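Local coordinates for 361aa long hypothetical D-aminopeptidase (Pyrococcus horikoshii, PDB 2DRH), which is of unknown function but probably acts as an aminopeptidase of the peptidase S58 family, at residues Y63-F72 / A281-H292. Sequence-based numbering, arbitrary orientation.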
ATOM      1  N   TYR A  63      16.915 -18.505   9.145  1.00 19.14           N
ATOM      2  CA  TYR A  63      17.615 -17.250   8.871  1.00 20.68           C
ATOM      3  C   TYR A  63      18.613 -17.358   7.706  1.00 21.94           C
ATOM      4  O   TYR A  63      18.683 -16.474   6.839  1.00 19.78           O
ATOM      5  CB  TYR A  63      18.364 -16.796  10.122  1.00 20.83           C
ATOM      6  CG  TYR A  63      19.091 -15.484   9.959  1.00 21.53           C
ATOM      7  CD1 TYR A  63      18.391 -14.274   9.926  1.00 19.96           C
ATOM      8  CD2 TYR A  63      20.478 -15.448   9.855  1.00 20.94           C
ATOM      9  CE1 TYR A  63      19.063 -13.058   9.798  1.00 19.53           C
ATOM     10  CE2 TYR A  63      21.160 -14.236   9.728  1.00 23.05           C
ATOM     11  CZ  TYR A  63      20.443 -13.044   9.703  1.00 20.98           C
ATOM     12  OH  TYR A  63      21.119 -11.848   9.615  1.00 19.79           O
ATOM     13  N   LYS A  64      19.399 -18.434   7.695  1.00 21.69           N
ATOM     14  CA  LYS A  64      20.385 -18.637   6.638  1.00 21.84           C
ATOM     15  C   LYS A  64      19.705 -19.137   5.374  1.00 20.72           C
ATOM     16  O   LYS A  64      20.184 -18.896   4.267  1.00 21.35           O
ATOM     17  CB  LYS A  64      21.469 -19.618   7.105  1.00 24.27           C
ATOM     18  CG  LYS A  64      22.284 -19.084   8.272  1.00 23.66           C
ATOM     19  CD  LYS A  64      23.037 -17.819   7.879  1.00 28.20           C
ATOM     20  CE  LYS A  64      23.665 -17.137   9.089  1.00 30.31           C
ATOM     21  NZ  LYS A  64      24.518 -18.063   9.887  1.00 29.71           N
ATOM     22  N   GLU A  65      18.592 -19.843   5.542  1.00 21.43           N
ATOM     23  CA  GLU A  65      17.832 -20.333   4.401  1.00 22.37           C
ATOM     24  C   GLU A  65      16.409 -19.827   4.542  1.00 21.02           C
ATOM     25  O   GLU A  65      15.554 -20.467   5.159  1.00 19.44           O
ATOM     26  CB  GLU A  65      17.872 -21.864   4.324  1.00 23.52           C
ATOM     27  CG  GLU A  65      19.252 -22.373   3.954  1.00 28.18           C
ATOM     28  CD  GLU A  65      19.253 -23.815   3.505  1.00 31.81           C
ATOM     29  OE1 GLU A  65      18.880 -24.688   4.319  1.00 32.15           O
ATOM     30  OE2 GLU A  65      19.632 -24.065   2.336  1.00 33.83           O
ATOM     31  N   LYS A  66      16.179 -18.657   3.957  1.00 21.14           N
ATOM     32  CA  LYS A  66      14.887 -17.978   4.005  1.00 22.19           C
ATOM     33  C   LYS A  66      13.863 -18.531   3.011  1.00 23.38           C
ATOM     34  O   LYS A  66      14.215 -19.210   2.037  1.00 24.18           O
ATOM     35  CB  LYS A  66      15.107 -16.489   3.724  1.00 19.85           C
ATOM     36  CG  LYS A  66      16.070 -15.794   4.678  1.00 16.82           C
ATOM     37  CD  LYS A  66      16.812 -14.677   3.958  1.00 19.06           C
ATOM     38  CE  LYS A  66      17.252 -13.561   4.887  1.00 17.67           C
ATOM     39  NZ  LYS A  66      18.043 -14.016   6.066  1.00 17.89           N
ATOM     40  N   VAL A  67      12.588 -18.256   3.263  1.00 23.26           N
ATOM     41  CA  VAL A  67      11.541 -18.692   2.349  1.00 22.88           C
ATOM     42  C   VAL A  67      10.861 -17.431   1.835  1.00 24.65           C
ATOM     43  O   VAL A  67      10.789 -16.430   2.550  1.00 22.54           O
ATOM     44  CB  VAL A  67      10.477 -19.596   3.040  1.00 23.83           C
ATOM     45  CG1 VAL A  67      11.132 -20.882   3.556  1.00 22.76           C
ATOM     46  CG2 VAL A  67       9.798 -18.849   4.178  1.00 21.62           C
ATOM     47  N   LEU A  68      10.395 -17.463   0.589  1.00 23.65           N
ATOM     48  CA  LEU A  68       9.706 -16.310   0.024  1.00 23.16           C
ATOM     49  C   LEU A  68       8.358 -16.211   0.728  1.00 22.61           C
ATOM     50  O   LEU A  68       7.740 -17.231   1.033  1.00 22.77           O
ATOM     51  CB  LEU A  68       9.527 -16.485  -1.484  1.00 23.32           C
ATOM     52  CG  LEU A  68      10.846 -16.518  -2.273  1.00 22.88           C
ATOM     53  CD1 LEU A  68      10.568 -16.681  -3.756  1.00 22.20           C
ATOM     54  CD2 LEU A  68      11.618 -15.230  -2.024  1.00 24.52           C
ATOM     55  N   ALA A  69       7.896 -14.995   0.998  1.00 20.60           N
ATOM     56  CA  ALA A  69       6.632 -14.847   1.714  1.00 18.34           C
ATOM     57  C   ALA A  69       5.860 -13.578   1.385  1.00 19.10           C
ATOM     58  O   ALA A  69       6.405 -12.641   0.808  1.00 17.90           O
ATOM     59  CB  ALA A  69       6.893 -14.909   3.208  1.00 16.15           C
ATOM     60  N   GLY A  70       4.583 -13.573   1.771  1.00 19.94           N
ATOM     61  CA  GLY A  70       3.713 -12.437   1.539  1.00 17.94           C
ATOM     62  C   GLY A  70       2.764 -12.267   2.711  1.00 19.09           C
ATOM     63  O   GLY A  70       2.698 -13.130   3.588  1.00 15.72           O
ATOM     64  N   ALA A  71       2.022 -11.162   2.741  1.00 17.79           N
ATOM     65  CA  ALA A  71       1.087 -10.927   3.836  1.00 15.89           C
ATOM     66  C   ALA A  71       0.061  -9.852   3.504  1.00 15.41           C
ATOM     67  O   ALA A  71       0.302  -8.989   2.662  1.00 16.54           O
ATOM     68  CB  ALA A  71       1.844 -10.549   5.086  1.00 14.74           C
ATOM     69  N   PHE A  72      -1.086  -9.924   4.169  1.00 15.72           N
ATOM     70  CA  PHE A  72      -2.156  -8.965   3.965  1.00 17.93           C
ATOM     71  C   PHE A  72      -2.837  -8.585   5.275  1.00 16.87           C
ATOM     72  O   PHE A  72      -3.243  -9.448   6.056  1.00 17.87           O
ATOM     73  CB  PHE A  72      -3.212  -9.528   3.017  1.00 15.88           C
ATOM     74  CG  PHE A  72      -4.438  -8.658   2.896  1.00 19.63           C
ATOM     75  CD1 PHE A  72      -4.349  -7.375   2.352  1.00 18.24           C
ATOM     76  CD2 PHE A  72      -5.680  -9.119   3.332  1.00 19.30           C
ATOM     77  CE1 PHE A  72      -5.477  -6.572   2.244  1.00 17.67           C
ATOM     78  CE2 PHE A  72      -6.817  -8.321   3.228  1.00 18.02           C
ATOM     79  CZ  PHE A  72      -6.716  -7.050   2.685  1.00 16.98           C
ATOM     80  N   ALA A 281      -3.228 -12.058   7.593  1.00 17.88           N
ATOM     81  CA  ALA A 281      -2.852 -13.305   6.943  1.00 17.67           C
ATOM     82  C   ALA A 281      -1.406 -13.249   6.483  1.00 18.34           C
ATOM     83  O   ALA A 281      -0.961 -12.247   5.926  1.00 16.57           O
ATOM     84  CB  ALA A 281      -3.756 -13.551   5.750  1.00 17.42           C
ATOM     85  N   VAL A 282      -0.670 -14.324   6.729  1.00 18.87           N
ATOM     86  CA  VAL A 282       0.719 -14.407   6.307  1.00 18.84           C
ATOM     87  C   VAL A 282       0.899 -15.683   5.480  1.00 20.09           C
ATOM     88  O   VAL A 282       0.595 -16.779   5.941  1.00 19.17           O
ATOM     89  CB  VAL A 282       1.670 -14.431   7.522  1.00 20.25           C
ATOM     90  CG1 VAL A 282       3.095 -14.670   7.060  1.00 18.58           C
ATOM     91  CG2 VAL A 282       1.583 -13.100   8.279  1.00 20.00           C
ATOM     92  N   ALA A 283       1.381 -15.532   4.252  1.00 19.72           N
ATOM     93  CA  ALA A 283       1.579 -16.676   3.372  1.00 19.50           C
ATOM     94  C   ALA A 283       3.032 -16.831   2.956  1.00 20.93           C
ATOM     95  O   ALA A 283       3.730 -15.845   2.716  1.00 20.88           O
ATOM     96  CB  ALA A 283       0.707 -16.533   2.142  1.00 17.89           C
ATOM     97  N   PHE A 284       3.485 -18.079   2.875  1.00 21.47           N
ATOM     98  CA  PHE A 284       4.856 -18.362   2.473  1.00 20.30           C
ATOM     99  C   PHE A 284       4.938 -19.676   1.709  1.00 22.26           C
ATOM    100  O   PHE A 284       4.082 -20.551   1.863  1.00 22.75           O
ATOM    101  CB  PHE A 284       5.779 -18.403   3.697  1.00 20.68           C
ATOM    102  CG  PHE A 284       5.545 -19.578   4.623  1.00 20.95           C
ATOM    103  CD1 PHE A 284       6.113 -20.827   4.356  1.00 21.28           C
ATOM    104  CD2 PHE A 284       4.781 -19.429   5.780  1.00 19.04           C
ATOM    105  CE1 PHE A 284       5.927 -21.905   5.231  1.00 20.72           C
ATOM    106  CE2 PHE A 284       4.590 -20.494   6.658  1.00 19.51           C
ATOM    107  CZ  PHE A 284       5.166 -21.738   6.384  1.00 20.69           C
ATOM    108  N   SER A 285       5.961 -19.800   0.875  1.00 22.27           N
ATOM    109  CA  SER A 285       6.167 -21.006   0.089  1.00 23.84           C
ATOM    110  C   SER A 285       7.467 -21.675   0.509  1.00 23.79           C
ATOM    111  O   SER A 285       8.422 -21.009   0.890  1.00 24.27           O
ATOM    112  CB  SER A 285       6.215 -20.666  -1.403  1.00 26.30           C
ATOM    113  OG  SER A 285       6.588 -21.797  -2.178  1.00 28.14           O
ATOM    114  N   THR A 286       7.496 -22.999   0.449  1.00 24.97           N
ATOM    115  CA  THR A 286       8.686 -23.758   0.815  1.00 25.43           C
ATOM    116  C   THR A 286       9.439 -24.141  -0.451  1.00 26.56           C
ATOM    117  O   THR A 286      10.503 -24.746  -0.390  1.00 27.24           O
ATOM    118  CB  THR A 286       8.310 -25.059   1.538  1.00 25.90           C
ATOM    119  OG1 THR A 286       7.441 -25.830   0.695  1.00 26.76           O
ATOM    120  CG2 THR A 286       7.596 -24.764   2.849  1.00 26.32           C
ATOM    121  N   ALA A 287       8.879 -23.777  -1.599  1.00 27.02           N
ATOM    122  CA  ALA A 287       9.472 -24.114  -2.890  1.00 27.37           C
ATOM    123  C   ALA A 287      10.798 -23.429  -3.224  1.00 28.65           C
ATOM    124  O   ALA A 287      11.655 -24.028  -3.887  1.00 29.30           O
ATOM    125  CB  ALA A 287       8.458 -23.853  -3.995  1.00 25.87           C
ATOM    126  N   ASN A 288      10.977 -22.186  -2.781  1.00 27.33           N
ATOM    127  CA  ASN A 288      12.213 -21.456  -3.062  1.00 28.70           C
ATOM    128  C   ASN A 288      12.932 -20.984  -1.809  1.00 30.55           C
ATOM    129  O   ASN A 288      12.476 -20.055  -1.132  1.00 31.42           O
ATOM    130  CB  ASN A 288      11.934 -20.235  -3.946  1.00 27.83           C
ATOM    131  CG  ASN A 288      11.623 -20.607  -5.386  1.00 29.51           C
ATOM    132  OD1 ASN A 288      12.515 -20.976  -6.155  1.00 27.14           O
ATOM    133  ND2 ASN A 288      10.350 -20.512  -5.757  1.00 30.55           N
ATOM    134  N   ARG A 289      14.062 -21.612  -1.501  1.00 30.36           N
ATOM    135  CA  ARG A 289      14.834 -21.207  -0.335  1.00 32.38           C
ATOM    136  C   ARG A 289      15.843 -20.149  -0.754  1.00 33.00           C
ATOM    137  O   ARG A 289      16.531 -20.298  -1.765  1.00 33.55           O
ATOM    138  CB  ARG A 289      15.550 -22.404   0.298  1.00 33.00           C
ATOM    139  CG  ARG A 289      14.621 -23.346   1.053  1.00 33.31           C
ATOM    140  CD  ARG A 289      15.406 -24.349   1.894  1.00 34.69           C
ATOM    141  NE  ARG A 289      14.538 -25.347   2.515  1.00 34.91           N
ATOM    142  CZ  ARG A 289      14.957 -26.280   3.365  1.00 35.39           C
ATOM    143  NH1 ARG A 289      16.237 -26.351   3.703  1.00 35.53           N
ATOM    144  NH2 ARG A 289      14.094 -27.152   3.871  1.00 34.71           N
ATOM    145  N   ILE A 290      15.912 -19.073   0.023  1.00 32.37           N
ATOM    146  CA  ILE A 290      16.817 -17.968  -0.260  1.00 31.17           C
ATOM    147  C   ILE A 290      17.986 -17.991   0.719  1.00 30.84           C
ATOM    148  O   ILE A 290      17.792 -17.856   1.925  1.00 30.74           O
ATOM    149  CB  ILE A 290      16.080 -16.613  -0.121  1.00 30.51           C
ATOM    150  CG1 ILE A 290      14.678 -16.712  -0.733  1.00 30.53           C
ATOM    151  CG2 ILE A 290      16.879 -15.512  -0.785  1.00 29.58           C
ATOM    152  CD1 ILE A 290      14.656 -17.111  -2.196  1.00 30.18           C
ATOM    153  N   LYS A 291      19.200 -18.158   0.201  1.00 31.07           N
ATOM    154  CA  LYS A 291      20.386 -18.194   1.051  1.00 30.03           C
ATOM    155  C   LYS A 291      20.803 -16.785   1.462  1.00 28.57           C
ATOM    156  O   LYS A 291      21.040 -15.927   0.619  1.00 27.92           O
ATOM    157  CB  LYS A 291      21.552 -18.884   0.330  1.00 30.73           C
ATOM    158  CG  LYS A 291      21.301 -20.345  -0.023  1.00 33.34           C
ATOM    159  CD  LYS A 291      22.580 -21.016  -0.514  1.00 36.03           C
ATOM    160  CE  LYS A 291      22.338 -22.478  -0.865  1.00 37.39           C
ATOM    161  NZ  LYS A 291      23.596 -23.164  -1.259  1.00 38.79           N
ATOM    162  N   HIS A 292      20.898 -16.573   2.770  1.00 28.16           N
ATOM    163  CA  HIS A 292      21.272 -15.286   3.352  1.00 28.01           C
ATOM    164  C   HIS A 292      22.462 -14.610   2.670  1.00 27.60           C
ATOM    165  O   HIS A 292      22.446 -13.403   2.419  1.00 25.26           O
ATOM    166  CB  HIS A 292      21.597 -15.476   4.837  1.00 26.29           C
ATOM    167  CG  HIS A 292      21.837 -14.196   5.577  1.00 27.05           C
ATOM    168  ND1 HIS A 292      20.823 -13.318   5.894  1.00 25.78           N
ATOM    169  CD2 HIS A 292      22.978 -13.642   6.056  1.00 27.15           C
ATOM    170  CE1 HIS A 292      21.328 -12.279   6.537  1.00 27.42           C
ATOM    171  NE2 HIS A 292      22.634 -12.451   6.649  1.00 27.64           N
TER
HETATM  172  O   HOH W   1       9.972 -19.824  -1.179  1.00 25.06           O
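Lys66 NZ is gripped by three acceptors: it gives hydrogen bonds to His292 ND1 at 2.9 Å and to Tyr63 O at 2.7 Å, and forms a salt bridge with Glu93. Lysine suits this buried place because its long chain, bent at chi2 and at chi4 (53°), carries an ammonium that can serve several acceptors. The Tyr63 and His292 rings meet obliquely, Tyr63 CE2 over the centre of the imidazole and the planes inclined at 34°; NE2 is held by Thr126.

Next to this cluster along the chain, strand 65-72 pairs antiparallel first with 288-291, through reciprocal bonds between Lys66 and Ile290, and then with 281-285, which also runs parallel beside strand 240-246 in the same mixed sheet; one long strand thus joins two successive ones. Between those two the chain turns a corner at Thr286 and Ala287, where a water donates to Ser285 O and Asn288 O and accepts from Leu68 N and Asn288 N. Leu68 CD2 packs 3.6 Å from Ile290 CD1, while small Ala69 leaves room for Phe284 CB. On the sheet face of Val67, Glu65 OE1 forms a salt bridge with Arg289 NH1 whose hydrogen bond is weak, the carboxylate and guanidinium planes nearly perpendicular. The lysine bond would probably favour a neutral His292, with its proton on NE2.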